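Local coordinates for protein mannan endo-1,6-alpha-mannosidase (Chaetomium thermophilum, PDB 6RY0) that probably cleaves or transfers alpha-1,6-mannosidic linkages as a glycosyl hydrolase family 76 enzyme linked to moving GPI-anchored glycoproteins into the fungal cell wall, at residues 76-80 / 129-133; 83-87 / 102-106; 122-128 / 180-185. One frame throughout, in Å; residues are numbered along the deposited sequence.

Contact 1: residues 76-80 / 129-133; sequences WWEGG and DQGFW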
loop_
_atom_site.group_PDB
_atom_site.type_symbol
_atom_site.label_atom_id
_atom_site.label_comp_id
_atom_site.label_asym_id
_atom_site.label_seq_id
_atom_site.Cartn_x
_atom_site.Cartn_y
_atom_site.Cartn_z
ATOM N N TRP A 76 8.999 9.657 3.695
ATOM C CA TRP A 76 9.630 8.766 2.714
ATOM C C TRP A 76 8.715 7.666 2.215
ATOM O O TRP A 76 8.665 7.395 1.006
ATOM C CB TRP A 76 10.860 8.170 3.400
ATOM C CG TRP A 76 11.661 7.174 2.634
ATOM C CD1 TRP A 76 12.516 7.418 1.585
ATOM C CD2 TRP A 76 11.763 5.776 2.906
ATOM N NE1 TRP A 76 13.117 6.246 1.178
ATOM C CE2 TRP A 76 12.693 5.236 1.999
ATOM C CE3 TRP A 76 11.202 4.935 3.862
ATOM C CZ2 TRP A 76 13.038 3.910 1.998
ATOM C CZ3 TRP A 76 11.542 3.591 3.843
ATOM C CH2 TRP A 76 12.477 3.103 2.924
ATOM N N TRP A 77 7.981 6.997 3.102
ATOM C CA TRP A 77 7.175 5.878 2.651
ATOM C C TRP A 77 6.123 6.311 1.652
ATOM O O TRP A 77 5.710 5.495 0.815
ATOM C CB TRP A 77 6.489 5.200 3.853
ATOM C CG TRP A 77 5.308 5.915 4.325
ATOM C CD1 TRP A 77 5.250 7.024 5.125
ATOM C CD2 TRP A 77 3.959 5.640 3.909
ATOM N NE1 TRP A 77 3.942 7.451 5.231
ATOM C CE2 TRP A 77 3.126 6.600 4.519
ATOM C CE3 TRP A 77 3.376 4.660 3.092
ATOM C CZ2 TRP A 77 1.738 6.590 4.362
ATOM C CZ3 TRP A 77 2.005 4.648 2.957
ATOM C CH2 TRP A 77 1.215 5.602 3.585
ATOM N N GLU A 78 5.659 7.564 1.725
ATOM C CA GLU A 78 4.611 8.020 0.809
ATOM C C GLU A 78 5.154 8.165 -0.610
ATOM O O GLU A 78 4.410 8.055 -1.571
ATOM C CB GLU A 78 3.971 9.292 1.361
ATOM C CG GLU A 78 2.727 9.696 0.589
ATOM C CD GLU A 78 1.911 10.778 1.262
ATOM O OE1 GLU A 78 2.061 11.069 2.443
ATOM O OE2 GLU A 78 1.019 11.330 0.508
ATOM N N GLY A 79 6.461 8.389 -0.730
ATOM C CA GLY A 79 7.080 8.302 -2.030
ATOM C C GLY A 79 6.966 6.899 -2.597
ATOM O O GLY A 79 6.658 6.709 -3.773
ATOM N N GLY A 80 7.208 5.897 -1.762
ATOM C CA GLY A 80 7.050 4.525 -2.187
ATOM C C GLY A 80 5.621 4.196 -2.592
ATOM O O GLY A 80 5.370 3.484 -3.578
ATOM N N ASP A 129 7.076 1.193 6.675
ATOM C CA ASP A 129 7.680 2.059 5.679
ATOM C C ASP A 129 8.452 1.236 4.657
ATOM O O ASP A 129 8.293 1.392 3.443
ATOM C CB ASP A 129 8.619 3.083 6.315
ATOM C CG ASP A 129 7.983 3.860 7.405
ATOM O OD1 ASP A 129 8.050 3.441 8.545
ATOM O OD2 ASP A 129 7.384 4.887 7.143
ATOM N N GLN A 130 9.313 0.360 5.158
ATOM C CA GLN A 130 10.083 -0.535 4.299
ATOM C C GLN A 130 9.136 -1.441 3.503
ATOM O O GLN A 130 9.341 -1.672 2.299
ATOM C CB GLN A 130 11.022 -1.383 5.170
ATOM C CG GLN A 130 11.928 -2.268 4.362
ATOM C CD GLN A 130 12.547 -3.407 5.141
ATOM O OE1 GLN A 130 12.029 -3.807 6.191
ATOM N NE2 GLN A 130 13.629 -3.966 4.614
ATOM N N GLY A 131 8.100 -1.927 4.163
ATOM C CA GLY A 131 7.135 -2.791 3.533
ATOM C C GLY A 131 6.448 -2.164 2.360
ATOM O O GLY A 131 6.262 -2.848 1.354
ATOM N N PHE A 132 6.062 -0.894 2.463
ATOM C CA PHE A 132 5.386 -0.256 1.327
ATOM C C PHE A 132 6.284 -0.179 0.103
ATOM O O PHE A 132 5.812 -0.363 -1.018
ATOM C CB PHE A 132 4.833 1.107 1.706
ATOM C CG PHE A 132 3.437 1.053 2.190
ATOM C CD1 PHE A 132 2.393 1.151 1.310
ATOM C CD2 PHE A 132 3.148 0.870 3.538
ATOM C CE1 PHE A 132 1.064 1.060 1.752
ATOM C CE2 PHE A 132 1.834 0.761 3.960
ATOM C CZ PHE A 132 0.815 0.856 3.038
ATOM N N TRP A 133 7.580 0.094 0.286
ATOM C CA TRP A 133 8.510 0.053 -0.841
ATOM C C TRP A 133 8.621 -1.352 -1.394
ATOM O O TRP A 133 8.620 -1.548 -2.605
ATOM C CB TRP A 133 9.882 0.591 -0.427
ATOM C CG TRP A 133 9.938 2.080 -0.300
ATOM C CD1 TRP A 133 9.825 2.824 0.817
ATOM C CD2 TRP A 133 10.136 3.004 -1.381
ATOM N NE1 TRP A 133 9.942 4.171 0.501
ATOM C CE2 TRP A 133 10.158 4.297 -0.844
ATOM C CE3 TRP A 133 10.289 2.849 -2.756
ATOM C CZ2 TRP A 133 10.331 5.435 -1.646
ATOM C CZ3 TRP A 133 10.469 3.973 -3.547
ATOM C CH2 TRP A 133 10.492 5.244 -2.989
HETATM O O HOH W 1 8.521 7.081 5.943
#

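Contact 2: residues 83-87 / 102-106; sequences MGTYV and IMEGM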
loop_
_atom_site.group_PDB
_atom_site.type_symbol
_atom_site.label_atom_id
_atom_site.label_comp_id
_atom_site.label_asym_id
_atom_site.label_seq_id
_atom_site.Cartn_x
_atom_site.Cartn_y
_atom_site.Cartn_z
ATOM N N MET A 83 5.106 5.648 -6.008
ATOM C CA MET A 83 5.695 4.836 -7.058
ATOM C C MET A 83 4.759 3.703 -7.422
ATOM O O MET A 83 4.498 3.428 -8.588
ATOM C CB MET A 83 7.068 4.302 -6.641
ATOM C CG MET A 83 8.135 5.352 -6.327
ATOM S SD MET A 83 8.580 6.516 -7.620
ATOM C CE MET A 83 7.616 7.951 -7.139
ATOM N N GLY A 84 4.265 2.991 -6.412
ATOM C CA GLY A 84 3.375 1.879 -6.689
ATOM C C GLY A 84 2.090 2.313 -7.378
ATOM O O GLY A 84 1.579 1.628 -8.262
ATOM N N THR A 85 1.558 3.466 -6.990
ATOM C CA THR A 85 0.361 3.997 -7.640
ATOM C C THR A 85 0.579 4.148 -9.150
ATOM O O THR A 85 -0.310 3.844 -9.947
ATOM C CB THR A 85 -0.054 5.336 -7.020
ATOM O OG1 THR A 85 -0.292 5.159 -5.622
ATOM C CG2 THR A 85 -1.332 5.851 -7.627
ATOM N N TYR A 86 1.770 4.603 -9.551
ATOM C CA TYR A 86 2.083 4.778 -10.941
ATOM C C TYR A 86 2.425 3.483 -11.680
ATOM O O TYR A 86 2.164 3.375 -12.878
ATOM C CB TYR A 86 3.194 5.824 -11.175
ATOM C CG TYR A 86 2.633 7.237 -11.102
ATOM C CD1 TYR A 86 2.404 7.863 -9.887
ATOM C CD2 TYR A 86 2.308 7.937 -12.258
ATOM C CE1 TYR A 86 1.854 9.117 -9.821
ATOM C CE2 TYR A 86 1.759 9.209 -12.199
ATOM C CZ TYR A 86 1.527 9.783 -10.978
ATOM O OH TYR A 86 1.009 11.037 -10.853
ATOM N N VAL A 87 2.988 2.509 -10.986
ATOM C CA VAL A 87 3.121 1.175 -11.569
ATOM C C VAL A 87 1.741 0.615 -11.909
ATOM O O VAL A 87 1.514 0.063 -12.996
ATOM C CB VAL A 87 3.890 0.259 -10.598
ATOM C CG1 VAL A 87 3.861 -1.191 -11.054
ATOM C CG2 VAL A 87 5.345 0.728 -10.448
ATOM N N ILE A 102 9.355 6.850 -12.640
ATOM C CA ILE A 102 9.042 5.914 -11.580
ATOM C C ILE A 102 10.163 4.899 -11.393
ATOM O O ILE A 102 10.544 4.607 -10.258
ATOM C CB ILE A 102 7.675 5.274 -11.864
ATOM C CG1 ILE A 102 6.581 6.354 -11.919
ATOM C CG2 ILE A 102 7.369 4.164 -10.855
ATOM C CD1 ILE A 102 6.375 7.176 -10.671
ATOM N N MET A 103 10.722 4.393 -12.482
ATOM C CA MET A 103 11.845 3.479 -12.339
ATOM C C MET A 103 12.984 4.194 -11.618
ATOM O O MET A 103 13.593 3.605 -10.706
ATOM C CB MET A 103 12.318 2.936 -13.693
ATOM C CG MET A 103 13.498 2.002 -13.559
ATOM S SD MET A 103 14.224 1.529 -15.111
ATOM C CE MET A 103 12.886 0.561 -15.819
ATOM N N GLU A 104 13.287 5.430 -11.997
ATOM C CA GLU A 104 14.362 6.183 -11.352
ATOM C C GLU A 104 14.106 6.340 -9.855
ATOM O O GLU A 104 15.010 6.157 -9.023
ATOM C CB GLU A 104 14.548 7.552 -12.006
ATOM C CG GLU A 104 15.589 8.487 -11.379
ATOM C CD GLU A 104 15.535 9.932 -11.905
ATOM O OE1 GLU A 104 14.481 10.617 -11.874
ATOM O OE2 GLU A 104 16.606 10.400 -12.305
ATOM N N GLY A 105 12.886 6.700 -9.495
ATOM C CA GLY A 105 12.538 6.895 -8.110
ATOM C C GLY A 105 12.638 5.610 -7.294
ATOM O O GLY A 105 13.195 5.599 -6.186
ATOM N N MET A 106 12.088 4.517 -7.834
ATOM C CA MET A 106 12.181 3.233 -7.133
ATOM C C MET A 106 13.629 2.807 -6.946
ATOM O O MET A 106 13.969 2.282 -5.890
ATOM C CB MET A 106 11.363 2.179 -7.865
ATOM C CG MET A 106 9.853 2.484 -7.853
ATOM S SD MET A 106 8.809 1.357 -8.801
ATOM C CE MET A 106 8.957 -0.154 -7.855
#

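Contact 3: residues 122-128 / 180-185; sequences TASLGND and LRWQIP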
loop_
_atom_site.group_PDB
_atom_site.type_symbol
_atom_site.label_atom_id
_atom_site.label_comp_id
_atom_site.label_asym_id
_atom_site.label_seq_id
_atom_site.Cartn_x
_atom_site.Cartn_y
_atom_site.Cartn_z
ATOM N N THR A 122 17.005 6.225 8.488
ATOM C CA THR A 122 16.781 5.404 9.683
ATOM C C THR A 122 15.561 5.821 10.512
ATOM O O THR A 122 14.828 4.943 10.962
ATOM C CB THR A 122 18.055 5.384 10.534
ATOM O OG1 THR A 122 19.090 4.752 9.749
ATOM C CG2 THR A 122 17.848 4.599 11.811
ATOM N N ALA A 123 15.327 7.120 10.687
ATOM C CA ALA A 123 14.202 7.588 11.497
ATOM C C ALA A 123 12.846 7.217 10.913
ATOM O O ALA A 123 11.856 7.199 11.641
ATOM C CB ALA A 123 14.299 9.081 11.690
ATOM N N SER A 124 12.823 6.893 9.615
ATOM C CA SER A 124 11.623 6.468 8.870
ATOM C C SER A 124 11.585 4.957 8.632
ATOM O O SER A 124 10.745 4.484 7.895
ATOM C CB SER A 124 11.549 7.171 7.485
ATOM O OG SER A 124 10.580 8.203 7.429
ATOM N N LEU A 125 12.473 4.201 9.255
ATOM C CA LEU A 125 12.549 2.788 9.026
ATOM C C LEU A 125 11.670 2.056 10.054
ATOM O O LEU A 125 12.108 1.325 10.977
ATOM C CB LEU A 125 13.996 2.306 9.026
ATOM C CG LEU A 125 14.923 2.733 7.861
ATOM C CD1 LEU A 125 16.280 2.035 7.957
ATOM C CD2 LEU A 125 14.329 2.487 6.485
ATOM N N GLY A 126 10.381 2.200 9.799
ATOM C CA GLY A 126 9.460 1.208 10.280
ATOM C C GLY A 126 9.402 0.023 9.335
ATOM O O GLY A 126 9.705 0.123 8.135
ATOM N N ASN A 127 8.907 -1.091 9.868
ATOM C CA ASN A 127 8.619 -2.236 9.023
ATOM C C ASN A 127 7.541 -1.913 7.993
ATOM O O ASN A 127 7.551 -2.437 6.870
ATOM C CB ASN A 127 8.212 -3.436 9.865
ATOM C CG ASN A 127 9.407 -4.128 10.455
ATOM O OD1 ASN A 127 10.226 -4.669 9.719
ATOM N ND2 ASN A 127 9.498 -4.139 11.784
ATOM N N ASP A 128 6.580 -1.070 8.356
ATOM C CA ASP A 128 5.581 -0.615 7.391
ATOM C C ASP A 128 6.195 0.274 6.299
ATOM O O ASP A 128 5.868 0.129 5.130
ATOM C CB ASP A 128 4.418 0.123 8.096
ATOM C CG ASP A 128 4.840 1.265 9.043
ATOM O OD1 ASP A 128 5.986 1.303 9.520
ATOM O OD2 ASP A 128 4.012 2.163 9.293
ATOM N N LEU A 180 5.783 -8.719 14.385
ATOM C CA LEU A 180 6.698 -7.617 14.178
ATOM C C LEU A 180 6.322 -6.422 15.033
ATOM O O LEU A 180 5.158 -6.075 15.206
ATOM C CB LEU A 180 6.665 -7.153 12.716
ATOM C CG LEU A 180 7.231 -8.093 11.671
ATOM C CD1 LEU A 180 6.958 -7.541 10.287
ATOM C CD2 LEU A 180 8.702 -8.274 11.865
ATOM N N ARG A 181 7.369 -5.760 15.514
ATOM C CA ARG A 181 7.285 -4.411 16.037
ATOM C C ARG A 181 7.120 -3.414 14.900
ATOM O O ARG A 181 7.535 -3.653 13.770
ATOM C CB ARG A 181 8.528 -4.084 16.871
ATOM C CG ARG A 181 8.689 -5.007 18.080
ATOM C CD ARG A 181 10.080 -4.904 18.664
ATOM N NE ARG A 181 10.279 -5.801 19.802
ATOM C CZ ARG A 181 10.115 -5.436 21.077
ATOM N NH1 ARG A 181 9.677 -4.218 21.373
ATOM N NH2 ARG A 181 10.398 -6.294 22.050
ATOM N N TRP A 182 6.549 -2.265 15.218
ATOM C CA TRP A 182 6.377 -1.208 14.251
ATOM C C TRP A 182 7.708 -0.779 13.659
ATOM O O TRP A 182 7.843 -0.651 12.440
ATOM C CB TRP A 182 5.671 -0.048 14.935
ATOM C CG TRP A 182 5.340 1.087 14.068
ATOM C CD1 TRP A 182 5.222 1.113 12.700
ATOM C CD2 TRP A 182 5.014 2.376 14.516
ATOM N NE1 TRP A 182 4.813 2.365 12.277
ATOM C CE2 TRP A 182 4.710 3.165 13.384
ATOM C CE3 TRP A 182 4.966 2.963 15.779
ATOM C CZ2 TRP A 182 4.358 4.500 13.490
ATOM C CZ3 TRP A 182 4.619 4.267 15.884
ATOM C CH2 TRP A 182 4.331 5.037 14.750
ATOM N N GLN A 183 8.671 -0.487 14.532
ATOM C CA GLN A 183 9.963 0.053 14.150
ATOM C C GLN A 183 11.036 -1.003 14.011
ATOM O O GLN A 183 11.000 -2.041 14.673
ATOM C CB GLN A 183 10.390 1.087 15.168
ATOM C CG GLN A 183 9.416 2.266 15.286
ATOM C CD GLN A 183 9.313 3.041 13.975
ATOM O OE1 GLN A 183 10.323 3.442 13.411
ATOM N NE2 GLN A 183 8.108 3.127 13.427
ATOM N N ILE A 184 11.999 -0.716 13.130
ATOM C CA ILE A 184 13.150 -1.572 12.940
ATOM C C ILE A 184 14.254 -1.287 13.957
ATOM O O ILE A 184 14.716 -2.181 14.636
ATOM C CB ILE A 184 13.627 -1.566 11.450
ATOM C CG1 ILE A 184 12.550 -2.192 10.571
ATOM C CG2 ILE A 184 14.961 -2.285 11.311
ATOM C CD1 ILE A 184 12.677 -1.831 9.119
ATOM N N PRO A 185 14.666 -0.020 14.104
ATOM C CA PRO A 185 15.711 0.266 15.100
ATOM C C PRO A 185 15.168 0.199 16.546
ATOM O O PRO A 185 14.152 0.848 16.851
ATOM C CB PRO A 185 16.159 1.703 14.742
ATOM C CG PRO A 185 15.626 1.965 13.366
ATOM C CD PRO A 185 14.336 1.187 13.322
HETATM O O HOH W 2 9.797 5.456 11.587
HETATM O O HOH W 3 11.541 -4.704 13.945
HETATM O O HOH W 4 6.766 3.768 10.702
#

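Contact 1: residues 76-80 / 129-133
W133 is packed between W76 and G80. NE1 of W133 sits over one face of the W76 indole, 3.3 Å from W76 CE2. The W76 six-membered ring and the W133 five-membered ring meet obliquely, tilted by 35°. On the opposite face of W133 lies backbone. CA of G80 makes a CH-pi contact, 3.3 Å from the centroid of the W133 six-membered ring and almost on its normal. A side chain on G80 would clash with this ring, consistent with the close 8.3 Å approach of the short axes, which run nearly parallel at 19°.

A second aromatic pair is edge-to-face. W77 turns its edge to the face of F132, with W77 CE3 3.7 Å from F132 CG. The W77 chi1 of 79° sets CG between the backbone N and the carbonyl carbon, and the two side chains lie side by side, pointing the same way.

The polar link is through water. Water 1 accepts from W77 N and donates to D129 OD2 at 2.7 Å. No direct hydrogen bond joins the segments. The indole N-H groups of W76 and W77 go to Q109 and D319 instead.

D129 binds calcium in another structure of this protein, but not here. Aromatic and CH-pi packing thus joins helices 76-93 and 127-142 in a buried contact, with one water as its polar bridge.

Contact 2: residues 83-87 / 102-106
I102 points toward segment 83-87 of helix 76-93 and meets M83, Y86 and V87. Its two branches do different work. CD1 comes up against Y86, 3.5 Å from Y86 CB, with the two side chains at about a right angle. The Y86 ring then leads away from the contact, and its OH bonds to the A44 carbonyl. CG2 of I102 goes the other way, 3.7 Å from M83 O and 4.0 Å from V87 CG2.

M83 crosses I102 obliquely. Its chain bends at chi2 (-59°) and again at chi3 (99°). These bends carry SD and CE past the isoleucine tip, with M83 SD 3.8 Å from I102 CD1. The sulfur also comes to 4.0 Å from G105 CA. A CB on G105 would clash with it.

M83 and M106 slide past each other in opposite directions, and M83 CB meets M106 CG at 3.5 Å. The V87 and M106 side chains cross at about a right angle, with V87 CG2 3.9 Å from M106 SD. M106 has a second conformer, so these contacts describe one of two placements.

The two helices run roughly antiparallel, at 146°, with axes 10.0 Å apart. They belong to the (alpha/alpha)6-barrel fold of family 76. Helix 127-142 packs on the same group through W133, L139 and A140. No hydrogen bond crosses between the segments. The contact is apolar packing of thioether and branched aliphatic groups and the inner part of the Y86 side chain, away from the annotated sites, and it rests on fit of shape.

Contact 3: residues 122-128 / 180-185
N127 and I184 lie in the tightly packed part of this contact, where the start of helix 127-142 meets the loop 180-185. Two backbone bonds join the two segments about G126 and Q183, which form a single beta bridge: I184 N to L125 O at 3.0 Å and N127 N to W182 O at 2.8 Å. G126 is the N-cap residue. N127 adds a side-chain bond, from ND2 to R181 O at 2.8 Å. The acceptor lies close to the amide plane, and N-H...O is 152°. ND2 also gives a bond to water 3, which donates to Q183 O. A chi1 of -80° keeps CG beside the backbone N, which turns the amide to the loop. OD1 lies 3.5 Å from I184 CG1 and takes a weak bond from R171. Without the amide, as with an alanine here, R181 O and water 3 would probably lose this donor and a gap would open beside I184. P185 CD also sits close, 3.2 Å from L125 O.

The other side is looser. W182 NE1 bonds D128 OD2 at 3.1 Å, approaching from above the carboxylate plane. Q183 NE2 lies over the centre of one face of the W182 indole, while D128 is at its edge, its carboxylate turned 59° from the ring. Water 2 joins A123 O to Q183 OE1, which N188 also holds. T122 CG2 meets P185 CG at 3.8 Å.

The chemistry is thus mainly polar. Backbone, amide and indole N-H donors hold the loop to the helix start, next to D129, which binds calcium in another structure of this protein.

Contacts 1 and 2 share helix 76-93, and contacts 1 and 3 share helix 127-142. Contact 1 therefore lies between the others, its centre 11 Å from each. Contacts 2 and 3 are 22 Å apart between centres and do not touch. W133 of contact 1 reaches M83, G105 and M106 of contact 2. Toward contact 3, W76 touches L125, and Q130 touches I184. Along the chain, contact 2 is nested within the loop closed by contact 1, whereas contacts 1 and 3 alternate. Within the largely helical family 76 fold, helices 76-93 and 127-142 thus tie the apolar interior to the loop beside D129.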